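Local coordinates for type II restriction enzyme NlaIV (PDB 6QM2), which recognises the double-stranded DNA sequence 5'-GGNNCC-3' and cuts it in the middle, leaving blunt ends with terminal 5'-phosphates, at residues A[20-25]-A[141-146]; A[156-161]-A[199-204]; A[217-222]-A[229-234]. All coordinates share one frame; numbering follows the deposited sequence.

Contact 1: residues A[20-25]-A[141-146]; sequences EKILSA and KDLWLK
A classic beta bulge sits at one end of this contact: Lys141 and Asp142 both face Gly129 of the neighbouring strand 124-132, so strand 138-147 carries an extra residue just where the loop 20-25 comes closest. That strand is an outermost strand, within this chain, of the mixed sheet of a PD-(D/E)XK nuclease, and the loop joins helix 9-18, which lies over the same sheet, to strand 27-33. The pairing illustrates how a turn after a helix can be fitted to a strand by van der Waals contact of two loop side chains with a leucine and the strand backbone, with no hydrogen bond between the two segments.

Lys21, the first residue to leave the helical conformation, has a positive phi of 60°, and the chain turns there so that Ile22 and Leu23 follow on the side of the strand. Leu23 does its work with one branch. Its CG stands anti to the carbonyl carbon, and Leu23 CD2 reaches the strand backbone, lying 3.9 Å from Lys141 O and 4.2 Å from Asp142 CA, so a methyl rests on the peptides of the bulge. The carboxylate of Asp142 is engaged elsewhere, in a salt bridge with Arg96.

Leu143, next along the strand, points its CB toward the loop and is buried, its side chain also touching Phe13 of helix 9-18 and Phe128 of strand 124-132. The small core beneath the helix thus extends to the loop. On the far side of the loop the second subunit approaches, where Asp35 N of that subunit bonds to Glu20 OE2. Ile22 and Leu143 cross at about a right angle and meet by single methyls, Ile22 CG2 lying 4.0 Å from Leu143 CD2.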
ATOM      1  N   GLU A  20     -21.283  20.163  -5.771  1.00140.78           N
ATOM      2  CA  GLU A  20     -20.230  19.808  -4.804  1.00135.41           C
ATOM      3  C   GLU A  20     -19.074  20.816  -4.824  1.00133.02           C
ATOM      4  O   GLU A  20     -18.438  21.040  -3.793  1.00124.54           O
ATOM      5  CB  GLU A  20     -19.690  18.400  -5.106  1.00134.02           C
ATOM      6  CG  GLU A  20     -18.609  17.866  -4.172  1.00131.63           C
ATOM      7  CD  GLU A  20     -19.105  17.620  -2.764  1.00130.38           C
ATOM      8  OE1 GLU A  20     -20.151  16.959  -2.603  1.00132.71           O
ATOM      9  OE2 GLU A  20     -18.438  18.078  -1.816  1.00126.53           O
ATOM     10  N   LYS A  21     -18.810  21.399  -6.001  1.00138.16           N
ATOM     11  CA  LYS A  21     -17.662  22.288  -6.241  1.00142.55           C
ATOM     12  C   LYS A  21     -16.361  21.530  -5.969  1.00139.66           C
ATOM     13  O   LYS A  21     -15.555  21.912  -5.119  1.00142.97           O
ATOM     14  CB  LYS A  21     -17.764  23.590  -5.426  1.00149.88           C
ATOM     15  CG  LYS A  21     -18.954  24.463  -5.809  1.00153.61           C
ATOM     16  CD  LYS A  21     -19.462  25.287  -4.633  1.00156.28           C
ATOM     17  CE  LYS A  21     -20.772  25.987  -4.960  1.00157.53           C
ATOM     18  NZ  LYS A  21     -21.528  26.305  -3.718  1.00160.45           N
ATOM     19  N   ILE A  22     -16.191  20.439  -6.713  1.00133.16           N
ATOM     20  CA  ILE A  22     -15.083  19.499  -6.524  1.00127.95           C
ATOM     21  C   ILE A  22     -13.712  20.114  -6.851  1.00126.17           C
ATOM     22  O   ILE A  22     -12.724  19.780  -6.196  1.00127.47           O
ATOM     23  CB  ILE A  22     -15.317  18.192  -7.341  1.00125.90           C
ATOM     24  CG1 ILE A  22     -14.468  17.023  -6.813  1.00120.85           C
ATOM     25  CG2 ILE A  22     -15.085  18.413  -8.835  1.00128.86           C
ATOM     26  CD1 ILE A  22     -15.037  16.357  -5.581  1.00120.52           C
ATOM     27  N   LEU A  23     -13.655  21.017  -7.832  1.00123.94           N
ATOM     28  CA  LEU A  23     -12.382  21.617  -8.256  1.00129.83           C
ATOM     29  C   LEU A  23     -11.758  22.530  -7.199  1.00136.40           C
ATOM     30  O   LEU A  23     -10.535  22.581  -7.068  1.00140.46           O
ATOM     31  CB  LEU A  23     -12.553  22.393  -9.565  1.00129.25           C
ATOM     32  CG  LEU A  23     -12.983  21.588 -10.794  1.00131.60           C
ATOM     33  CD1 LEU A  23     -13.021  22.507 -12.007  1.00134.16           C
ATOM     34  CD2 LEU A  23     -12.070  20.394 -11.048  1.00128.75           C
ATOM     35  N   SER A  24     -12.603  23.240  -6.454  1.00143.57           N
ATOM     36  CA  SER A  24     -12.160  24.113  -5.362  1.00143.20           C
ATOM     37  C   SER A  24     -12.199  23.443  -3.974  1.00138.23           C
ATOM     38  O   SER A  24     -11.823  24.068  -2.982  1.00143.20           O
ATOM     39  CB  SER A  24     -13.011  25.390  -5.361  1.00143.41           C
ATOM     40  OG  SER A  24     -14.392  25.075  -5.426  1.00142.76           O
ATOM     41  N   ALA A  25     -12.630  22.181  -3.902  1.00133.93           N
ATOM     42  CA  ALA A  25     -12.775  21.477  -2.621  1.00132.69           C
ATOM     43  C   ALA A  25     -11.434  21.033  -2.053  1.00128.15           C
ATOM     44  O   ALA A  25     -10.467  20.835  -2.797  1.00125.63           O
ATOM     45  CB  ALA A  25     -13.696  20.271  -2.768  1.00133.30           C
ATOM     46  N   LYS A 141      -7.495  18.509  -8.867  1.00119.12           N
ATOM     47  CA  LYS A 141      -7.066  19.528  -9.838  1.00125.37           C
ATOM     48  C   LYS A 141      -7.876  19.495 -11.136  1.00121.41           C
ATOM     49  O   LYS A 141      -8.183  20.545 -11.696  1.00124.52           O
ATOM     50  CB  LYS A 141      -5.568  19.399 -10.151  1.00133.88           C
ATOM     51  CG  LYS A 141      -4.655  19.869  -9.020  1.00143.33           C
ATOM     52  CD  LYS A 141      -3.196  19.959  -9.455  1.00148.59           C
ATOM     53  CE  LYS A 141      -2.904  21.226 -10.255  1.00151.46           C
ATOM     54  NZ  LYS A 141      -1.721  21.071 -11.147  1.00151.52           N
ATOM     55  N   ASP A 142      -8.203  18.293 -11.608  1.00121.56           N
ATOM     56  CA  ASP A 142      -9.026  18.104 -12.805  1.00118.81           C
ATOM     57  C   ASP A 142     -10.061  16.996 -12.595  1.00116.06           C
ATOM     58  O   ASP A 142      -9.871  16.099 -11.770  1.00111.74           O
ATOM     59  CB  ASP A 142      -8.144  17.737 -14.003  1.00118.75           C
ATOM     60  CG  ASP A 142      -7.353  18.917 -14.540  1.00119.32           C
ATOM     61  OD1 ASP A 142      -7.974  19.940 -14.895  1.00123.20           O
ATOM     62  OD2 ASP A 142      -6.110  18.811 -14.635  1.00116.54           O
ATOM     63  N   LEU A 143     -11.159  17.084 -13.345  1.00115.53           N
ATOM     64  CA  LEU A 143     -12.164  16.020 -13.409  1.00111.68           C
ATOM     65  C   LEU A 143     -12.613  15.853 -14.857  1.00109.93           C
ATOM     66  O   LEU A 143     -12.828  16.843 -15.560  1.00110.68           O
ATOM     67  CB  LEU A 143     -13.364  16.340 -12.513  1.00108.63           C
ATOM     68  CG  LEU A 143     -14.345  15.185 -12.260  1.00110.76           C
ATOM     69  CD1 LEU A 143     -13.741  14.137 -11.336  1.00113.02           C
ATOM     70  CD2 LEU A 143     -15.658  15.685 -11.676  1.00110.77           C
ATOM     71  N   TRP A 144     -12.739  14.601 -15.295  1.00109.76           N
ATOM     72  CA  TRP A 144     -13.169  14.278 -16.656  1.00110.33           C
ATOM     73  C   TRP A 144     -14.256  13.211 -16.660  1.00108.73           C
ATOM     74  O   TRP A 144     -14.313  12.368 -15.761  1.00102.35           O
ATOM     75  CB  TRP A 144     -12.001  13.743 -17.483  1.00110.81           C
ATOM     76  CG  TRP A 144     -10.879  14.698 -17.740  1.00111.34           C
ATOM     77  CD1 TRP A 144     -10.805  15.628 -18.736  1.00111.70           C
ATOM     78  CD2 TRP A 144      -9.642  14.776 -17.022  1.00110.50           C
ATOM     79  NE1 TRP A 144      -9.603  16.293 -18.674  1.00110.41           N
ATOM     80  CE2 TRP A 144      -8.871  15.792 -17.631  1.00110.41           C
ATOM     81  CE3 TRP A 144      -9.113  14.093 -15.917  1.00109.99           C
ATOM     82  CZ2 TRP A 144      -7.596  16.142 -17.172  1.00112.10           C
ATOM     83  CZ3 TRP A 144      -7.843  14.441 -15.462  1.00110.16           C
ATOM     84  CH2 TRP A 144      -7.099  15.455 -16.091  1.00110.98           C
ATOM     85  N   LEU A 145     -15.110  13.268 -17.683  1.00109.29           N
ATOM     86  CA  LEU A 145     -16.019  12.176 -18.032  1.00108.36           C
ATOM     87  C   LEU A 145     -15.744  11.819 -19.486  1.00103.42           C
ATOM     88  O   LEU A 145     -16.020  12.617 -20.386  1.00103.14           O
ATOM     89  CB  LEU A 145     -17.483  12.584 -17.841  1.00109.40           C
ATOM     90  CG  LEU A 145     -18.509  11.445 -17.945  1.00110.05           C
ATOM     91  CD1 LEU A 145     -18.398  10.487 -16.764  1.00111.01           C
ATOM     92  CD2 LEU A 145     -19.917  12.003 -18.043  1.00111.64           C
ATOM     93  N   LYS A 146     -15.175  10.636 -19.707  1.00101.06           N
ATOM     94  CA  LYS A 146     -14.721  10.221 -21.036  1.00102.90           C
ATOM     95  C   LYS A 146     -15.126   8.778 -21.338  1.00102.11           C
ATOM     96  O   LYS A 146     -15.411   7.999 -20.426  1.00101.00           O
ATOM     97  CB  LYS A 146     -13.195  10.352 -21.129  1.00104.59           C
ATOM     98  CG  LYS A 146     -12.646  11.765 -20.944  1.00107.97           C
ATOM     99  CD  LYS A 146     -12.553  12.519 -22.264  1.00113.56           C
ATOM    100  CE  LYS A 146     -12.602  14.024 -22.057  1.00117.73           C
ATOM    101  NZ  LYS A 146     -12.425  14.751 -23.342  1.00124.32           N
TER

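Contact 2: residues A[156-161]-A[199-204]; sequences DGWAIN and EETVYQ
One hydrogen bond ties the loop 156-161 to helix 191-204, and it runs from backbone to side chain. Ala159 N donates to Gln204 OE1 over 2.9 Å, with an N-H...O angle of 153°. The donor lies in the plane of the amide, on a lone pair of the oxygen, at a C=O...N angle of 119°. Gln204 delivers this oxygen from the last turn of the helix: CG is anti to the carbonyl carbon and the chain beyond is extended, so the amide is held out to the loop. Gln204 OE1 also lies 3.3 Å from Trp158 CA.

A second polar group takes its partner from the helix itself. Thr201 OG1 bonds back to Ala197 O one turn earlier, which satisfies the hydroxyl although it is buried against Ala159 and Ile160.

Apolar and van der Waals contacts fill in on both sides of the bond. The six-membered part of the Trp158 indole slides past Gln204 in the opposite direction, Trp158 CZ3 lying 3.7 Å from Gln204 CB, with ring and amide planes 72° apart. Ala159 CB points at the helix, 3.5 Å from Thr201 OG1 and 4.1 Å from Glu200 CB, and Trp236 of helix 236-239 touches both Ala159 and Glu200. Ile160 crosses Thr201 at about a right angle and offers the CG2 branch, 3.8 Å from Thr201 CG2, while the remainder of its side chain leads away.

Thr201 and Val202 also touch Phe107 of helix 107-116. A side-chain-to-backbone hydrogen bond at the last residue of helix 191-204 thus holds the connection between strands 138-147 and 162-165 in this PD-(D/E)XK-family nuclease.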
ATOM      1  N   ASP A 156       3.956   2.473 -30.629  1.00 97.88           N
ATOM      2  CA  ASP A 156       4.939   1.926 -31.546  1.00101.63           C
ATOM      3  C   ASP A 156       4.961   0.404 -31.413  1.00 95.61           C
ATOM      4  O   ASP A 156       5.247  -0.117 -30.333  1.00 91.41           O
ATOM      5  CB  ASP A 156       6.329   2.505 -31.274  1.00108.88           C
ATOM      6  CG  ASP A 156       7.317   2.160 -32.373  1.00115.58           C
ATOM      7  OD1 ASP A 156       7.128   2.651 -33.508  1.00122.82           O
ATOM      8  OD2 ASP A 156       8.263   1.387 -32.114  1.00119.68           O
ATOM      9  N   GLY A 157       4.647  -0.291 -32.509  1.00 94.17           N
ATOM     10  CA  GLY A 157       4.760  -1.756 -32.590  1.00 96.18           C
ATOM     11  C   GLY A 157       3.485  -2.551 -32.341  1.00 97.69           C
ATOM     12  O   GLY A 157       3.475  -3.776 -32.514  1.00 92.27           O
ATOM     13  N   TRP A 158       2.423  -1.868 -31.905  1.00 98.51           N
ATOM     14  CA  TRP A 158       1.109  -2.477 -31.681  1.00 95.81           C
ATOM     15  C   TRP A 158       0.025  -1.500 -32.099  1.00 95.52           C
ATOM     16  O   TRP A 158       0.242  -0.287 -32.076  1.00 96.80           O
ATOM     17  CB  TRP A 158       0.927  -2.848 -30.208  1.00 91.10           C
ATOM     18  CG  TRP A 158       1.956  -3.798 -29.716  1.00 90.46           C
ATOM     19  CD1 TRP A 158       3.180  -3.486 -29.203  1.00 89.24           C
ATOM     20  CD2 TRP A 158       1.869  -5.225 -29.710  1.00 88.81           C
ATOM     21  NE1 TRP A 158       3.861  -4.631 -28.870  1.00 89.13           N
ATOM     22  CE2 TRP A 158       3.078  -5.715 -29.166  1.00 86.39           C
ATOM     23  CE3 TRP A 158       0.883  -6.139 -30.097  1.00 88.43           C
ATOM     24  CZ2 TRP A 158       3.329  -7.077 -29.003  1.00 85.44           C
ATOM     25  CZ3 TRP A 158       1.132  -7.496 -29.936  1.00 87.91           C
ATOM     26  CH2 TRP A 158       2.349  -7.952 -29.395  1.00 87.44           C
ATOM     27  N   ALA A 159      -1.143  -2.026 -32.460  1.00 93.38           N
ATOM     28  CA  ALA A 159      -2.251  -1.186 -32.919  1.00 94.42           C
ATOM     29  C   ALA A 159      -2.848  -0.345 -31.793  1.00 91.78           C
ATOM     30  O   ALA A 159      -3.252   0.791 -32.031  1.00 94.21           O
ATOM     31  CB  ALA A 159      -3.327  -2.026 -33.590  1.00 96.98           C
ATOM     32  N   ILE A 160      -2.899  -0.901 -30.579  1.00 91.26           N
ATOM     33  CA  ILE A 160      -3.366  -0.166 -29.389  1.00 96.41           C
ATOM     34  C   ILE A 160      -2.245  -0.063 -28.353  1.00 95.19           C
ATOM     35  O   ILE A 160      -1.364  -0.925 -28.301  1.00 90.54           O
ATOM     36  CB  ILE A 160      -4.641  -0.804 -28.759  1.00100.28           C
ATOM     37  CG1 ILE A 160      -5.285   0.160 -27.751  1.00101.58           C
ATOM     38  CG2 ILE A 160      -4.343  -2.153 -28.100  1.00100.09           C
ATOM     39  CD1 ILE A 160      -6.710  -0.182 -27.390  1.00104.30           C
ATOM     40  N   ASN A 161      -2.278   1.003 -27.547  1.00 95.40           N
ATOM     41  CA  ASN A 161      -1.285   1.218 -26.496  1.00 94.94           C
ATOM     42  C   ASN A 161      -1.397   0.157 -25.412  1.00 93.22           C
ATOM     43  O   ASN A 161      -2.418   0.061 -24.734  1.00 89.87           O
ATOM     44  CB  ASN A 161      -1.424   2.612 -25.869  1.00 97.52           C
ATOM     45  CG  ASN A 161      -0.292   2.932 -24.900  1.00 96.95           C
ATOM     46  OD1 ASN A 161       0.846   2.493 -25.086  1.00 99.64           O
ATOM     47  ND2 ASN A 161      -0.601   3.702 -23.861  1.00 89.20           N
ATOM     48  N   GLU A 199      -9.285  -5.111 -32.763  1.00 88.77           N
ATOM     49  CA  GLU A 199      -9.353  -6.216 -33.726  1.00 92.22           C
ATOM     50  C   GLU A 199      -7.972  -6.641 -34.201  1.00 91.11           C
ATOM     51  O   GLU A 199      -7.646  -7.827 -34.190  1.00 86.61           O
ATOM     52  CB  GLU A 199     -10.207  -5.842 -34.945  1.00 95.94           C
ATOM     53  CG  GLU A 199     -10.469  -6.999 -35.908  1.00 96.41           C
ATOM     54  CD  GLU A 199     -10.917  -6.552 -37.290  1.00101.58           C
ATOM     55  OE1 GLU A 199     -11.500  -5.448 -37.425  1.00101.64           O
ATOM     56  OE2 GLU A 199     -10.686  -7.323 -38.249  1.00102.79           O
ATOM     57  N   GLU A 200      -7.172  -5.668 -34.627  1.00 94.27           N
ATOM     58  CA  GLU A 200      -5.849  -5.960 -35.173  1.00 94.38           C
ATOM     59  C   GLU A 200      -4.902  -6.439 -34.081  1.00 89.95           C
ATOM     60  O   GLU A 200      -4.166  -7.410 -34.281  1.00 87.49           O
ATOM     61  CB  GLU A 200      -5.270  -4.741 -35.908  1.00 94.55           C
ATOM     62  CG  GLU A 200      -4.024  -5.029 -36.741  1.00 94.84           C
ATOM     63  CD  GLU A 200      -4.209  -6.159 -37.739  1.00 96.18           C
ATOM     64  OE1 GLU A 200      -5.318  -6.296 -38.304  1.00104.12           O
ATOM     65  OE2 GLU A 200      -3.244  -6.917 -37.952  1.00 94.20           O
ATOM     66  N   THR A 201      -4.945  -5.775 -32.925  1.00 85.92           N
ATOM     67  CA  THR A 201      -4.168  -6.195 -31.754  1.00 86.74           C
ATOM     68  C   THR A 201      -4.410  -7.661 -31.387  1.00 85.35           C
ATOM     69  O   THR A 201      -3.482  -8.347 -30.960  1.00 86.74           O
ATOM     70  CB  THR A 201      -4.464  -5.311 -30.526  1.00 86.35           C
ATOM     71  OG1 THR A 201      -4.318  -3.932 -30.879  1.00 90.65           O
ATOM     72  CG2 THR A 201      -3.508  -5.617 -29.381  1.00 85.71           C
ATOM     73  N   VAL A 202      -5.645  -8.136 -31.560  1.00 84.98           N
ATOM     74  CA  VAL A 202      -5.973  -9.544 -31.324  1.00 85.22           C
ATOM     75  C   VAL A 202      -5.080 -10.447 -32.183  1.00 83.83           C
ATOM     76  O   VAL A 202      -4.537 -11.430 -31.686  1.00 83.67           O
ATOM     77  CB  VAL A 202      -7.481  -9.853 -31.570  1.00 85.83           C
ATOM     78  CG1 VAL A 202      -7.753 -11.350 -31.592  1.00 84.92           C
ATOM     79  CG2 VAL A 202      -8.351  -9.214 -30.495  1.00 86.26           C
ATOM     80  N   TYR A 203      -4.928 -10.099 -33.459  1.00 86.30           N
ATOM     81  CA  TYR A 203      -4.080 -10.864 -34.383  1.00 88.22           C
ATOM     82  C   TYR A 203      -2.586 -10.682 -34.110  1.00 88.77           C
ATOM     83  O   TYR A 203      -1.823 -11.652 -34.176  1.00 84.59           O
ATOM     84  CB  TYR A 203      -4.384 -10.484 -35.835  1.00 90.38           C
ATOM     85  CG  TYR A 203      -3.515 -11.205 -36.838  1.00 89.40           C
ATOM     86  CD1 TYR A 203      -3.556 -12.592 -36.952  1.00 88.00           C
ATOM     87  CD2 TYR A 203      -2.639 -10.506 -37.663  1.00 90.45           C
ATOM     88  CE1 TYR A 203      -2.760 -13.260 -37.868  1.00 87.96           C
ATOM     89  CE2 TYR A 203      -1.838 -11.166 -38.582  1.00 90.06           C
ATOM     90  CZ  TYR A 203      -1.902 -12.542 -38.680  1.00 87.40           C
ATOM     91  OH  TYR A 203      -1.109 -13.197 -39.589  1.00 88.69           O
ATOM     92  N   GLN A 204      -2.184  -9.438 -33.831  1.00 87.84           N
ATOM     93  CA  GLN A 204      -0.785  -9.102 -33.511  1.00 86.68           C
ATOM     94  C   GLN A 204      -0.269  -9.879 -32.306  1.00 86.92           C
ATOM     95  O   GLN A 204       0.852 -10.370 -32.314  1.00 91.25           O
ATOM     96  CB  GLN A 204      -0.632  -7.599 -33.238  1.00 84.49           C
ATOM     97  CG  GLN A 204      -0.784  -6.709 -34.469  1.00 84.05           C
ATOM     98  CD  GLN A 204      -0.782  -5.223 -34.137  1.00 86.17           C
ATOM     99  OE1 GLN A 204      -0.888  -4.829 -32.971  1.00 87.32           O
ATOM    100  NE2 GLN A 204      -0.667  -4.385 -35.166  1.00 84.24           N
TER

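Contact 3: residues A[217-222]-A[229-234]; sequences RKFEEA and RSISIP
Glu220 takes an extended form that carries its carboxylate from the helix to the chain returning beside it. CG is anti to the carbonyl carbon and the chain runs straight beyond it, so Glu220 OE2 meets Ile233 N at 3.1 Å, in an almost straight bond (176°) that approaches nearly along the C-O axis. Ile231 O lies just as near to Glu220 OE2, but both are acceptors; the ammonium of Lys216, which forms a salt bridge to this same oxygen, probably eases the crowding of negative charge.

Backbone and solvent add a second link, for water 1 donates to Glu220 O and accepts from Ile231 N. Phe219, its CG anti to the backbone N, brings the CE2 corner of its ring up to two isoleucine methyls that approach from the same side: Phe219 CE2 is 4.1 Å from Ile231 CG2 and 3.9 Å from Ile233 CD1. Ile233 brings CD1 there by bending at both torsions (chi1 -56°, chi2 -55°), and it crosses Phe219 at about a right angle.

The segment 229-234 thus doubles back along helix 215-227 before helix 236-239, while Val195 of helix 191-204 touches both Phe219 and Ile233.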
ATOM      1  N   ARG A 217     -16.478 -10.169 -37.633  1.00120.79           N
ATOM      2  CA  ARG A 217     -17.857 -10.607 -37.869  1.00124.16           C
ATOM      3  C   ARG A 217     -18.570 -10.844 -36.535  1.00113.47           C
ATOM      4  O   ARG A 217     -19.638 -10.279 -36.290  1.00110.26           O
ATOM      5  CB  ARG A 217     -17.880 -11.877 -38.737  1.00136.04           C
ATOM      6  CG  ARG A 217     -19.256 -12.291 -39.259  1.00146.55           C
ATOM      7  CD  ARG A 217     -19.212 -13.608 -40.036  1.00154.62           C
ATOM      8  NE  ARG A 217     -18.665 -14.716 -39.237  1.00167.98           N
ATOM      9  CZ  ARG A 217     -19.325 -15.419 -38.307  1.00168.56           C
ATOM     10  NH1 ARG A 217     -20.601 -15.167 -38.014  1.00170.66           N
ATOM     11  NH2 ARG A 217     -18.696 -16.398 -37.653  1.00162.68           N
ATOM     12  N   LYS A 218     -17.955 -11.647 -35.669  1.00105.59           N
ATOM     13  CA  LYS A 218     -18.514 -11.950 -34.345  1.00105.83           C
ATOM     14  C   LYS A 218     -18.842 -10.698 -33.533  1.00101.57           C
ATOM     15  O   LYS A 218     -19.852 -10.669 -32.828  1.00101.86           O
ATOM     16  CB  LYS A 218     -17.569 -12.848 -33.534  1.00108.30           C
ATOM     17  CG  LYS A 218     -17.451 -14.263 -34.079  1.00115.05           C
ATOM     18  CD  LYS A 218     -16.845 -15.227 -33.070  1.00118.86           C
ATOM     19  CE  LYS A 218     -17.819 -15.554 -31.947  1.00125.45           C
ATOM     20  NZ  LYS A 218     -17.443 -16.810 -31.247  1.00129.81           N
ATOM     21  N   PHE A 219     -17.993  -9.675 -33.633  1.00 98.24           N
ATOM     22  CA  PHE A 219     -18.237  -8.410 -32.942  1.00 96.22           C
ATOM     23  C   PHE A 219     -19.396  -7.625 -33.562  1.00101.61           C
ATOM     24  O   PHE A 219     -20.243  -7.095 -32.836  1.00 98.66           O
ATOM     25  CB  PHE A 219     -16.989  -7.518 -32.912  1.00 90.20           C
ATOM     26  CG  PHE A 219     -17.245  -6.181 -32.285  1.00 84.87           C
ATOM     27  CD1 PHE A 219     -17.234  -6.040 -30.905  1.00 84.34           C
ATOM     28  CD2 PHE A 219     -17.572  -5.075 -33.067  1.00 83.39           C
ATOM     29  CE1 PHE A 219     -17.510  -4.813 -30.313  1.00 84.40           C
ATOM     30  CE2 PHE A 219     -17.853  -3.845 -32.484  1.00 82.24           C
ATOM     31  CZ  PHE A 219     -17.820  -3.712 -31.104  1.00 83.28           C
ATOM     32  N   GLU A 220     -19.407  -7.519 -34.892  1.00107.01           N
ATOM     33  CA  GLU A 220     -20.430  -6.730 -35.596  1.00109.29           C
ATOM     34  C   GLU A 220     -21.840  -7.308 -35.431  1.00108.62           C
ATOM     35  O   GLU A 220     -22.807  -6.549 -35.337  1.00109.52           O
ATOM     36  CB  GLU A 220     -20.075  -6.553 -37.080  1.00112.92           C
ATOM     37  CG  GLU A 220     -18.957  -5.543 -37.319  1.00116.87           C
ATOM     38  CD  GLU A 220     -18.615  -5.335 -38.789  1.00122.02           C
ATOM     39  OE1 GLU A 220     -18.919  -6.219 -39.619  1.00129.15           O
ATOM     40  OE2 GLU A 220     -18.022  -4.283 -39.116  1.00120.50           O
ATOM     41  N   GLU A 221     -21.948  -8.638 -35.390  1.00108.00           N
ATOM     42  CA  GLU A 221     -23.218  -9.317 -35.092  1.00111.88           C
ATOM     43  C   GLU A 221     -23.666  -9.083 -33.653  1.00107.91           C
ATOM     44  O   GLU A 221     -24.847  -8.836 -33.394  1.00110.34           O
ATOM     45  CB  GLU A 221     -23.112 -10.818 -35.357  1.00118.22           C
ATOM     46  CG  GLU A 221     -23.048 -11.157 -36.837  1.00130.99           C
ATOM     47  CD  GLU A 221     -22.757 -12.623 -37.109  1.00142.45           C
ATOM     48  OE1 GLU A 221     -22.515 -12.956 -38.290  1.00151.83           O
ATOM     49  OE2 GLU A 221     -22.764 -13.439 -36.159  1.00147.96           O
ATOM     50  N   ALA A 222     -22.716  -9.168 -32.727  1.00103.67           N
ATOM     51  CA  ALA A 222     -22.981  -8.903 -31.316  1.00 98.29           C
ATOM     52  C   ALA A 222     -23.376  -7.452 -31.065  1.00 94.77           C
ATOM     53  O   ALA A 222     -24.253  -7.189 -30.249  1.00 94.50           O
ATOM     54  CB  ALA A 222     -21.774  -9.267 -30.475  1.00 99.42           C
ATOM     55  N   ARG A 229     -28.713  -2.186 -34.392  1.00114.58           N
ATOM     56  CA  ARG A 229     -28.110  -1.240 -35.325  1.00113.52           C
ATOM     57  C   ARG A 229     -26.770  -1.797 -35.771  1.00112.79           C
ATOM     58  O   ARG A 229     -25.999  -2.268 -34.941  1.00116.99           O
ATOM     59  CB  ARG A 229     -27.897   0.101 -34.629  1.00117.26           C
ATOM     60  CG  ARG A 229     -27.501   1.238 -35.550  1.00128.07           C
ATOM     61  CD  ARG A 229     -27.402   2.543 -34.774  1.00136.05           C
ATOM     62  NE  ARG A 229     -26.289   2.545 -33.819  1.00143.33           N
ATOM     63  CZ  ARG A 229     -24.994   2.679 -34.130  1.00143.34           C
ATOM     64  NH1 ARG A 229     -24.591   2.816 -35.394  1.00144.19           N
ATOM     65  NH2 ARG A 229     -24.081   2.669 -33.160  1.00140.25           N
ATOM     66  N   SER A 230     -26.490  -1.750 -37.070  1.00118.51           N
ATOM     67  CA  SER A 230     -25.207  -2.233 -37.583  1.00118.49           C
ATOM     68  C   SER A 230     -24.098  -1.235 -37.243  1.00114.28           C
ATOM     69  O   SER A 230     -24.357  -0.046 -37.031  1.00110.02           O
ATOM     70  CB  SER A 230     -25.265  -2.488 -39.097  1.00119.79           C
ATOM     71  OG  SER A 230     -25.214  -1.281 -39.839  1.00126.71           O
ATOM     72  N   ILE A 231     -22.874  -1.745 -37.164  1.00112.34           N
ATOM     73  CA  ILE A 231     -21.681  -0.916 -37.005  1.00110.89           C
ATOM     74  C   ILE A 231     -20.614  -1.417 -37.979  1.00110.99           C
ATOM     75  O   ILE A 231     -20.449  -2.629 -38.161  1.00108.67           O
ATOM     76  CB  ILE A 231     -21.173  -0.907 -35.540  1.00110.97           C
ATOM     77  CG1 ILE A 231     -20.164   0.228 -35.323  1.00112.04           C
ATOM     78  CG2 ILE A 231     -20.573  -2.252 -35.136  1.00110.30           C
ATOM     79  CD1 ILE A 231     -19.757   0.411 -33.877  1.00112.49           C
ATOM     80  N   SER A 232     -19.918  -0.478 -38.619  1.00113.68           N
ATOM     81  CA  SER A 232     -18.866  -0.797 -39.578  1.00115.70           C
ATOM     82  C   SER A 232     -17.500  -0.468 -38.967  1.00112.48           C
ATOM     83  O   SER A 232     -17.163   0.705 -38.755  1.00105.93           O
ATOM     84  CB  SER A 232     -19.086  -0.036 -40.889  1.00117.88           C
ATOM     85  OG  SER A 232     -18.394  -0.671 -41.953  1.00121.39           O
ATOM     86  N   ILE A 233     -16.738  -1.520 -38.665  1.00106.78           N
ATOM     87  CA  ILE A 233     -15.389  -1.396 -38.122  1.00104.02           C
ATOM     88  C   ILE A 233     -14.417  -1.319 -39.298  1.00100.63           C
ATOM     89  O   ILE A 233     -14.295  -2.286 -40.049  1.00102.79           O
ATOM     90  CB  ILE A 233     -15.021  -2.606 -37.221  1.00102.04           C
ATOM     91  CG1 ILE A 233     -16.045  -2.779 -36.085  1.00102.71           C
ATOM     92  CG2 ILE A 233     -13.603  -2.470 -36.669  1.00100.51           C
ATOM     93  CD1 ILE A 233     -16.262  -1.549 -35.220  1.00102.75           C
ATOM     94  N   PRO A 234     -13.722  -0.179 -39.472  1.00 99.93           N
ATOM     95  CA  PRO A 234     -12.761  -0.113 -40.583  1.00101.11           C
ATOM     96  C   PRO A 234     -11.561  -1.038 -40.377  1.00101.61           C
ATOM     97  O   PRO A 234     -11.271  -1.423 -39.242  1.00 99.38           O
ATOM     98  CB  PRO A 234     -12.321   1.353 -40.582  1.00101.06           C
ATOM     99  CG  PRO A 234     -12.555   1.827 -39.191  1.00 99.68           C
ATOM    100  CD  PRO A 234     -13.745   1.069 -38.684  1.00 99.92           C
TER
HETATM  101  O   HOH W   1     -23.061  -4.731 -37.539  1.00 92.74           O

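In the fold
The three contacts follow one another in series along the chain, each closing before the next opens. Contact 1 joins the loop after helix 9-18 to strand 138-147 of the mixed sheet, close to the second subunit; contacts 2 and 3 lie on the opposite side of the chain's centre, their centres about 33 and 36 Å from that of contact 1. Those two are neighbours, about 19 Å apart between centres, touching where Glu199 OE1 packs 3.7 Å from Ile233 CG2. Helix 191-204 carries half of contact 2, and the next helix, 215-227, half of contact 3. Contact 1 thus ties the N-terminal part to the sheet, while contacts 2 and 3 hold loops against successive C-terminal helices.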